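PDB 1ZSW: glyoxalase family protein from Bacillus cereus, which is of unknown function but binds zinc and belongs to the glyoxalase/bleomycin resistance/dioxygenase superfamily, which includes many metal-dependent enzymes. Local coordinates for residues Ile105-Pro110 and His176-Met181; Pro80-Ser85 and Glu162-Trp167. All coordinates share one frame; numbering follows the deposited sequence.

Interaction 1. Residues Ile105-Pro110 and His176-Met181; sequences IGLLVP and HQIQGM
L108 binds 176-181 through both of its backbone polar groups. Its N-H reaches G180 O at 2.8 Å, and its carbonyl O receives the N-H of Q179 at 2.8 Å in a nearly straight bond (177°). Weaker CA-H...O contacts flank these: M181 CA sits 3.5 Å from G106 O where L107 and M181 form an antiparallel non-hydrogen-bonded pair, and I178 CA approaches L108 O.

Among the apolar groups, L107 CB meets I178 CG2 at 3.9 Å and their CD1 methyls touch, the two side chains meeting at a slant. V109 CG1 lies near I178 CG1. In a van der Waals contact of carbon with carbonyl oxygen, P110 CD rests on Q177 O at 3.6 Å.

Q179 stretches across to 105-110, its chain extended beyond CG (chi2 164°), and brings OE1 to 3.0 Å from V109 C. S156 OG lies within hydrogen-bonding reach of both Q179 OE1 and V109 O, acceptors that must share its one hydrogen, and so bridges the segments.

Strand 101-109 lies between 150-155, parallel to it, and 180-188, antiparallel, while helix 112-124 packs on V109 and M181 touches strand 31-38.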
loop_
_atom_site.group_PDB
_atom_site.type_symbol
_atom_site.label_atom_id
_atom_site.label_comp_id
_atom_site.label_asym_id
_atom_site.label_seq_id
_atom_site.Cartn_x
_atom_site.Cartn_y
_atom_site.Cartn_z
ATOM N N ILE A 105 6.910 -2.520 -3.866
ATOM C CA ILE A 105 5.568 -3.002 -3.599
ATOM C C ILE A 105 5.416 -4.429 -4.097
ATOM O O ILE A 105 5.503 -4.667 -5.294
ATOM C CB ILE A 105 4.519 -2.156 -4.325
ATOM C CG1 ILE A 105 4.750 -0.677 -4.054
ATOM C CG2 ILE A 105 3.101 -2.582 -3.875
ATOM C CD1 ILE A 105 3.814 0.217 -4.924
ATOM N N GLY A 106 5.174 -5.354 -3.176
ATOM C CA GLY A 106 4.880 -6.748 -3.522
ATOM C C GLY A 106 3.396 -6.929 -3.822
ATOM O O GLY A 106 2.548 -6.430 -3.080
ATOM N N LEU A 107 3.078 -7.660 -4.884
ATOM C CA LEU A 107 1.665 -7.880 -5.288
ATOM C C LEU A 107 1.480 -9.388 -5.465
ATOM O O LEU A 107 2.258 -10.019 -6.203
ATOM C CB LEU A 107 1.373 -7.160 -6.600
ATOM C CG LEU A 107 1.501 -5.633 -6.587
ATOM C CD1 LEU A 107 1.349 -5.055 -7.987
ATOM C CD2 LEU A 107 0.447 -5.093 -5.637
ATOM N N LEU A 108 0.490 -9.960 -4.789
ATOM C CA LEU A 108 0.277 -11.422 -4.836
ATOM C C LEU A 108 -0.451 -11.819 -6.120
ATOM O O LEU A 108 -1.389 -11.151 -6.535
ATOM C CB LEU A 108 -0.537 -11.874 -3.624
ATOM C CG LEU A 108 0.171 -11.664 -2.283
ATOM C CD1 LEU A 108 -0.762 -11.793 -1.091
ATOM C CD2 LEU A 108 1.328 -12.688 -2.160
ATOM N N VAL A 109 0.023 -12.906 -6.745
ATOM C CA VAL A 109 -0.680 -13.571 -7.853
ATOM C C VAL A 109 -0.839 -15.031 -7.494
ATOM O O VAL A 109 -0.087 -15.551 -6.683
ATOM C CB VAL A 109 0.006 -13.396 -9.219
ATOM C CG1 VAL A 109 0.017 -11.938 -9.609
ATOM C CG2 VAL A 109 1.470 -13.984 -9.242
ATOM N N PRO A 110 -1.882 -15.694 -8.032
ATOM C CA PRO A 110 -2.201 -17.023 -7.501
ATOM C C PRO A 110 -1.158 -18.134 -7.693
ATOM O O PRO A 110 -0.991 -18.921 -6.794
ATOM C CB PRO A 110 -3.513 -17.361 -8.212
ATOM C CG PRO A 110 -4.099 -15.986 -8.600
ATOM C CD PRO A 110 -2.881 -15.217 -8.997
ATOM N N HIS A 176 -5.324 -15.188 -12.994
ATOM C CA HIS A 176 -3.978 -14.595 -12.981
ATOM C C HIS A 176 -3.968 -13.170 -12.436
ATOM O O HIS A 176 -2.928 -12.525 -12.420
ATOM C CB HIS A 176 -3.359 -14.575 -14.369
ATOM C CG HIS A 176 -3.208 -15.937 -14.970
ATOM N ND1 HIS A 176 -2.774 -17.027 -14.243
ATOM C CD2 HIS A 176 -3.468 -16.394 -16.219
ATOM C CE1 HIS A 176 -2.772 -18.101 -15.022
ATOM N NE2 HIS A 176 -3.167 -17.734 -16.231
ATOM N N GLN A 177 -5.127 -12.668 -12.040
ATOM C CA GLN A 177 -5.181 -11.268 -11.601
ATOM C C GLN A 177 -4.351 -11.092 -10.346
ATOM O O GLN A 177 -4.301 -11.978 -9.471
ATOM C CB GLN A 177 -6.615 -10.828 -11.276
ATOM C CG GLN A 177 -7.379 -10.441 -12.540
ATOM C CD GLN A 177 -8.797 -9.962 -12.267
ATOM O OE1 GLN A 177 -9.081 -9.333 -11.245
ATOM N NE2 GLN A 177 -9.711 -10.275 -13.195
ATOM N N ILE A 178 -3.801 -9.895 -10.256
ATOM C CA ILE A 178 -3.225 -9.421 -8.997
ATOM C C ILE A 178 -4.283 -9.522 -7.908
ATOM O O ILE A 178 -5.419 -9.028 -8.086
ATOM C CB ILE A 178 -2.706 -7.980 -9.158
ATOM C CG1 ILE A 178 -1.412 -8.003 -10.003
ATOM C CG2 ILE A 178 -2.375 -7.402 -7.774
ATOM C CD1 ILE A 178 -1.109 -6.719 -10.666
ATOM N N GLN A 179 -3.935 -10.137 -6.778
ATOM C CA GLN A 179 -4.900 -10.331 -5.684
ATOM C C GLN A 179 -4.958 -9.144 -4.746
ATOM O O GLN A 179 -6.052 -8.662 -4.391
ATOM C CB GLN A 179 -4.631 -11.610 -4.908
ATOM C CG GLN A 179 -4.655 -12.833 -5.823
ATOM C CD GLN A 179 -4.021 -13.984 -5.160
ATOM O OE1 GLN A 179 -2.844 -14.256 -5.378
ATOM N NE2 GLN A 179 -4.767 -14.637 -4.290
ATOM N N GLY A 180 -3.782 -8.657 -4.361
ATOM C CA GLY A 180 -3.661 -7.507 -3.477
ATOM C C GLY A 180 -2.207 -7.496 -3.045
ATOM O O GLY A 180 -1.364 -8.185 -3.656
ATOM N N MET A 181 -1.932 -6.737 -1.993
ATOM C CA MET A 181 -0.552 -6.509 -1.544
ATOM C C MET A 181 0.001 -7.685 -0.809
ATOM O O MET A 181 -0.669 -8.285 0.023
ATOM C CB MET A 181 -0.491 -5.285 -0.605
ATOM C CG MET A 181 -0.898 -4.036 -1.372
ATOM S SD MET A 181 -1.236 -2.635 -0.220
ATOM C CE MET A 181 0.437 -2.392 0.240
#

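Interaction 2. Residues Pro80-Ser85 and Glu162-Trp167; sequences PGTELS and EHWETW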
loop_
_atom_site.group_PDB
_atom_site.type_symbol
_atom_site.label_atom_id
_atom_site.label_comp_id
_atom_site.label_asym_id
_atom_site.label_seq_id
_atom_site.Cartn_x
_atom_site.Cartn_y
_atom_site.Cartn_z
ATOM N N PRO A 80 -9.523 -3.042 1.535
ATOM C CA PRO A 80 -8.261 -2.907 2.258
ATOM C C PRO A 80 -7.306 -4.030 1.885
ATOM O O PRO A 80 -7.687 -5.227 1.854
ATOM C CB PRO A 80 -8.676 -3.042 3.715
ATOM C CG PRO A 80 -10.040 -2.319 3.721
ATOM C CD PRO A 80 -10.686 -2.851 2.445
ATOM N N GLY A 81 -6.061 -3.646 1.634
ATOM C CA GLY A 81 -5.105 -4.673 1.204
ATOM C C GLY A 81 -4.864 -4.698 -0.305
ATOM O O GLY A 81 -3.882 -5.308 -0.767
ATOM N N THR A 82 -5.723 -4.050 -1.086
ATOM C CA THR A 82 -5.608 -4.130 -2.530
ATOM C C THR A 82 -5.294 -2.781 -3.165
ATOM O O THR A 82 -4.990 -2.712 -4.359
ATOM C CB THR A 82 -6.912 -4.707 -3.214
ATOM O OG1 THR A 82 -7.960 -3.718 -3.190
ATOM C CG2 THR A 82 -7.348 -5.993 -2.560
ATOM N N GLU A 83 -5.330 -1.717 -2.346
ATOM C CA GLU A 83 -5.371 -0.360 -2.831
ATOM C C GLU A 83 -3.977 0.213 -3.062
ATOM O O GLU A 83 -3.202 0.330 -2.095
ATOM C CB GLU A 83 -6.039 0.523 -1.755
ATOM C CG GLU A 83 -7.429 0.043 -1.310
ATOM C CD GLU A 83 -7.940 0.781 -0.076
ATOM O OE1 GLU A 83 -7.410 1.876 0.236
ATOM O OE2 GLU A 83 -8.851 0.249 0.594
ATOM N N LEU A 84 -3.689 0.595 -4.317
ATOM C CA LEU A 84 -2.518 1.415 -4.664
ATOM C C LEU A 84 -3.069 2.758 -5.084
ATOM O O LEU A 84 -3.925 2.831 -5.958
ATOM C CB LEU A 84 -1.713 0.815 -5.827
ATOM C CG LEU A 84 -1.257 -0.645 -5.858
ATOM C CD1 LEU A 84 0.053 -0.797 -6.673
ATOM C CD2 LEU A 84 -1.139 -1.350 -4.523
ATOM N N SER A 85 -2.599 3.814 -4.446
ATOM C CA SER A 85 -3.107 5.133 -4.837
ATOM C C SER A 85 -1.953 6.041 -5.257
ATOM O O SER A 85 -0.795 5.825 -4.844
ATOM C CB SER A 85 -3.918 5.725 -3.703
ATOM O OG SER A 85 -3.093 6.482 -2.844
ATOM N N GLU A 162 -9.867 -12.645 2.984
ATOM C CA GLU A 162 -11.214 -13.111 2.638
ATOM C C GLU A 162 -12.023 -12.111 1.803
ATOM O O GLU A 162 -12.717 -12.504 0.860
ATOM C CB GLU A 162 -12.008 -13.591 3.864
ATOM C CG GLU A 162 -13.492 -13.904 3.546
ATOM C CD GLU A 162 -14.058 -15.080 4.323
ATOM O OE1 GLU A 162 -15.258 -15.028 4.669
ATOM O OE2 GLU A 162 -13.317 -16.060 4.579
ATOM N N HIS A 163 -11.932 -10.829 2.125
ATOM C CA HIS A 163 -12.773 -9.847 1.433
ATOM C C HIS A 163 -12.337 -9.449 0.014
ATOM O O HIS A 163 -13.095 -8.806 -0.690
ATOM C CB HIS A 163 -13.051 -8.604 2.285
ATOM C CG HIS A 163 -11.844 -7.778 2.596
ATOM N ND1 HIS A 163 -11.466 -7.469 3.884
ATOM C CD2 HIS A 163 -10.945 -7.165 1.788
ATOM C CE1 HIS A 163 -10.376 -6.721 3.861
ATOM N NE2 HIS A 163 -10.042 -6.517 2.601
ATOM N N TRP A 164 -11.138 -9.845 -0.406
ATOM C CA TRP A 164 -10.690 -9.548 -1.768
ATOM C C TRP A 164 -11.574 -10.186 -2.858
ATOM O O TRP A 164 -12.040 -11.313 -2.693
ATOM C CB TRP A 164 -9.248 -10.017 -1.946
ATOM C CG TRP A 164 -8.228 -9.248 -1.130
ATOM C CD1 TRP A 164 -8.434 -8.126 -0.362
ATOM C CD2 TRP A 164 -6.820 -9.527 -1.061
ATOM N NE1 TRP A 164 -7.252 -7.721 0.202
ATOM C CE2 TRP A 164 -6.244 -8.559 -0.222
ATOM C CE3 TRP A 164 -5.997 -10.521 -1.617
ATOM C CZ2 TRP A 164 -4.871 -8.537 0.067
ATOM C CZ3 TRP A 164 -4.629 -10.517 -1.316
ATOM C CH2 TRP A 164 -4.081 -9.521 -0.487
ATOM N N GLU A 165 -11.806 -9.456 -3.951
ATOM C CA GLU A 165 -12.577 -9.975 -5.087
ATOM C C GLU A 165 -11.983 -9.595 -6.419
ATOM O O GLU A 165 -11.717 -8.421 -6.678
ATOM C CB GLU A 165 -14.000 -9.431 -5.049
ATOM C CG GLU A 165 -14.842 -10.019 -3.966
ATOM C CD GLU A 165 -16.171 -9.296 -3.847
ATOM O OE1 GLU A 165 -16.189 -8.127 -3.382
ATOM O OE2 GLU A 165 -17.182 -9.905 -4.247
ATOM N N THR A 166 -11.824 -10.572 -7.301
ATOM C CA THR A 166 -11.323 -10.266 -8.634
ATOM C C THR A 166 -12.357 -9.446 -9.425
ATOM O O THR A 166 -13.563 -9.451 -9.146
ATOM C CB THR A 166 -10.918 -11.552 -9.419
ATOM O OG1 THR A 166 -12.038 -12.435 -9.484
ATOM C CG2 THR A 166 -9.743 -12.293 -8.727
ATOM N N TRP A 167 -11.838 -8.737 -10.410
ATOM C CA TRP A 167 -12.562 -7.732 -11.155
ATOM C C TRP A 167 -12.986 -8.283 -12.505
ATOM O O TRP A 167 -12.147 -8.598 -13.339
ATOM C CB TRP A 167 -11.612 -6.543 -11.300
ATOM C CG TRP A 167 -12.040 -5.416 -12.124
ATOM C CD1 TRP A 167 -11.261 -4.707 -12.992
ATOM C CD2 TRP A 167 -13.338 -4.830 -12.175
ATOM N NE1 TRP A 167 -11.992 -3.714 -13.574
ATOM C CE2 TRP A 167 -13.270 -3.757 -13.085
ATOM C CE3 TRP A 167 -14.548 -5.092 -11.519
ATOM C CZ2 TRP A 167 -14.364 -2.951 -13.375
ATOM C CZ3 TRP A 167 -15.641 -4.277 -11.799
ATOM C CH2 TRP A 167 -15.535 -3.228 -12.721
#
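The nearest CA atoms, those of T82 and W164, are 7.5 Å apart, so the loops meet through side chains that reach for a carbonyl.

That carbonyl is P80 O, which is gripped by two ring N-H groups. H163 NE2 donates at 2.8 Å and 170°, lying in the carbonyl plane on a lone pair, with P80 O close to the plane of the imidazole. W164 NE1 donates at 3.0 Å from a position tilted 24° from the carbonyl plane, although the oxygen again lies at the edge of the ring, in the indole plane. Two donors grip the one oxygen, and each bond helps to set the rotation of its own ring. The proline ring packs beside the imidazole, its CD 3.7 Å from H163 NE2.

T82 comes over a face of the indole. Its CG2 makes a tight CH-pi contact, 3.3 Å from the centroid of the five-membered ring of W164. With chi1 at 74° the methyl is anti to the carbonyl carbon, and OG1 turns to S79 O and D75 N instead. F224 meets the W164 ring edge-to-face.

The loop sits at the N-terminal end of strand 83-88, where G81 makes a backbone bond to H32, next to the zinc ligand H33. This is consistent with the vicinal oxygen chelate (glyoxalase) fold, of which the chain appears to hold two copies.

Overall arrangement
From the N terminus the segments come in the order 80-85, 105-110, 162-167 and 176-181, so the two contacts cross rather than nest. Interaction 2 closes a loop of 76 residues, from the start of strand 83-88 to the loop after strand 150-155. Interaction 1 closes one of 65, within the other main sheet. Their centres are 9 Å apart, and they touch directly: M181 N probably donates to G81 O at 2.7 Å, and W167 N to Q177 OE1. Interaction 2 ties the loop between strands 150-155 and 180-188 to the sheet that carries H33, H246 and E294, while interaction 1 sets the end of the same connection against strand 101-109 of the second sheet.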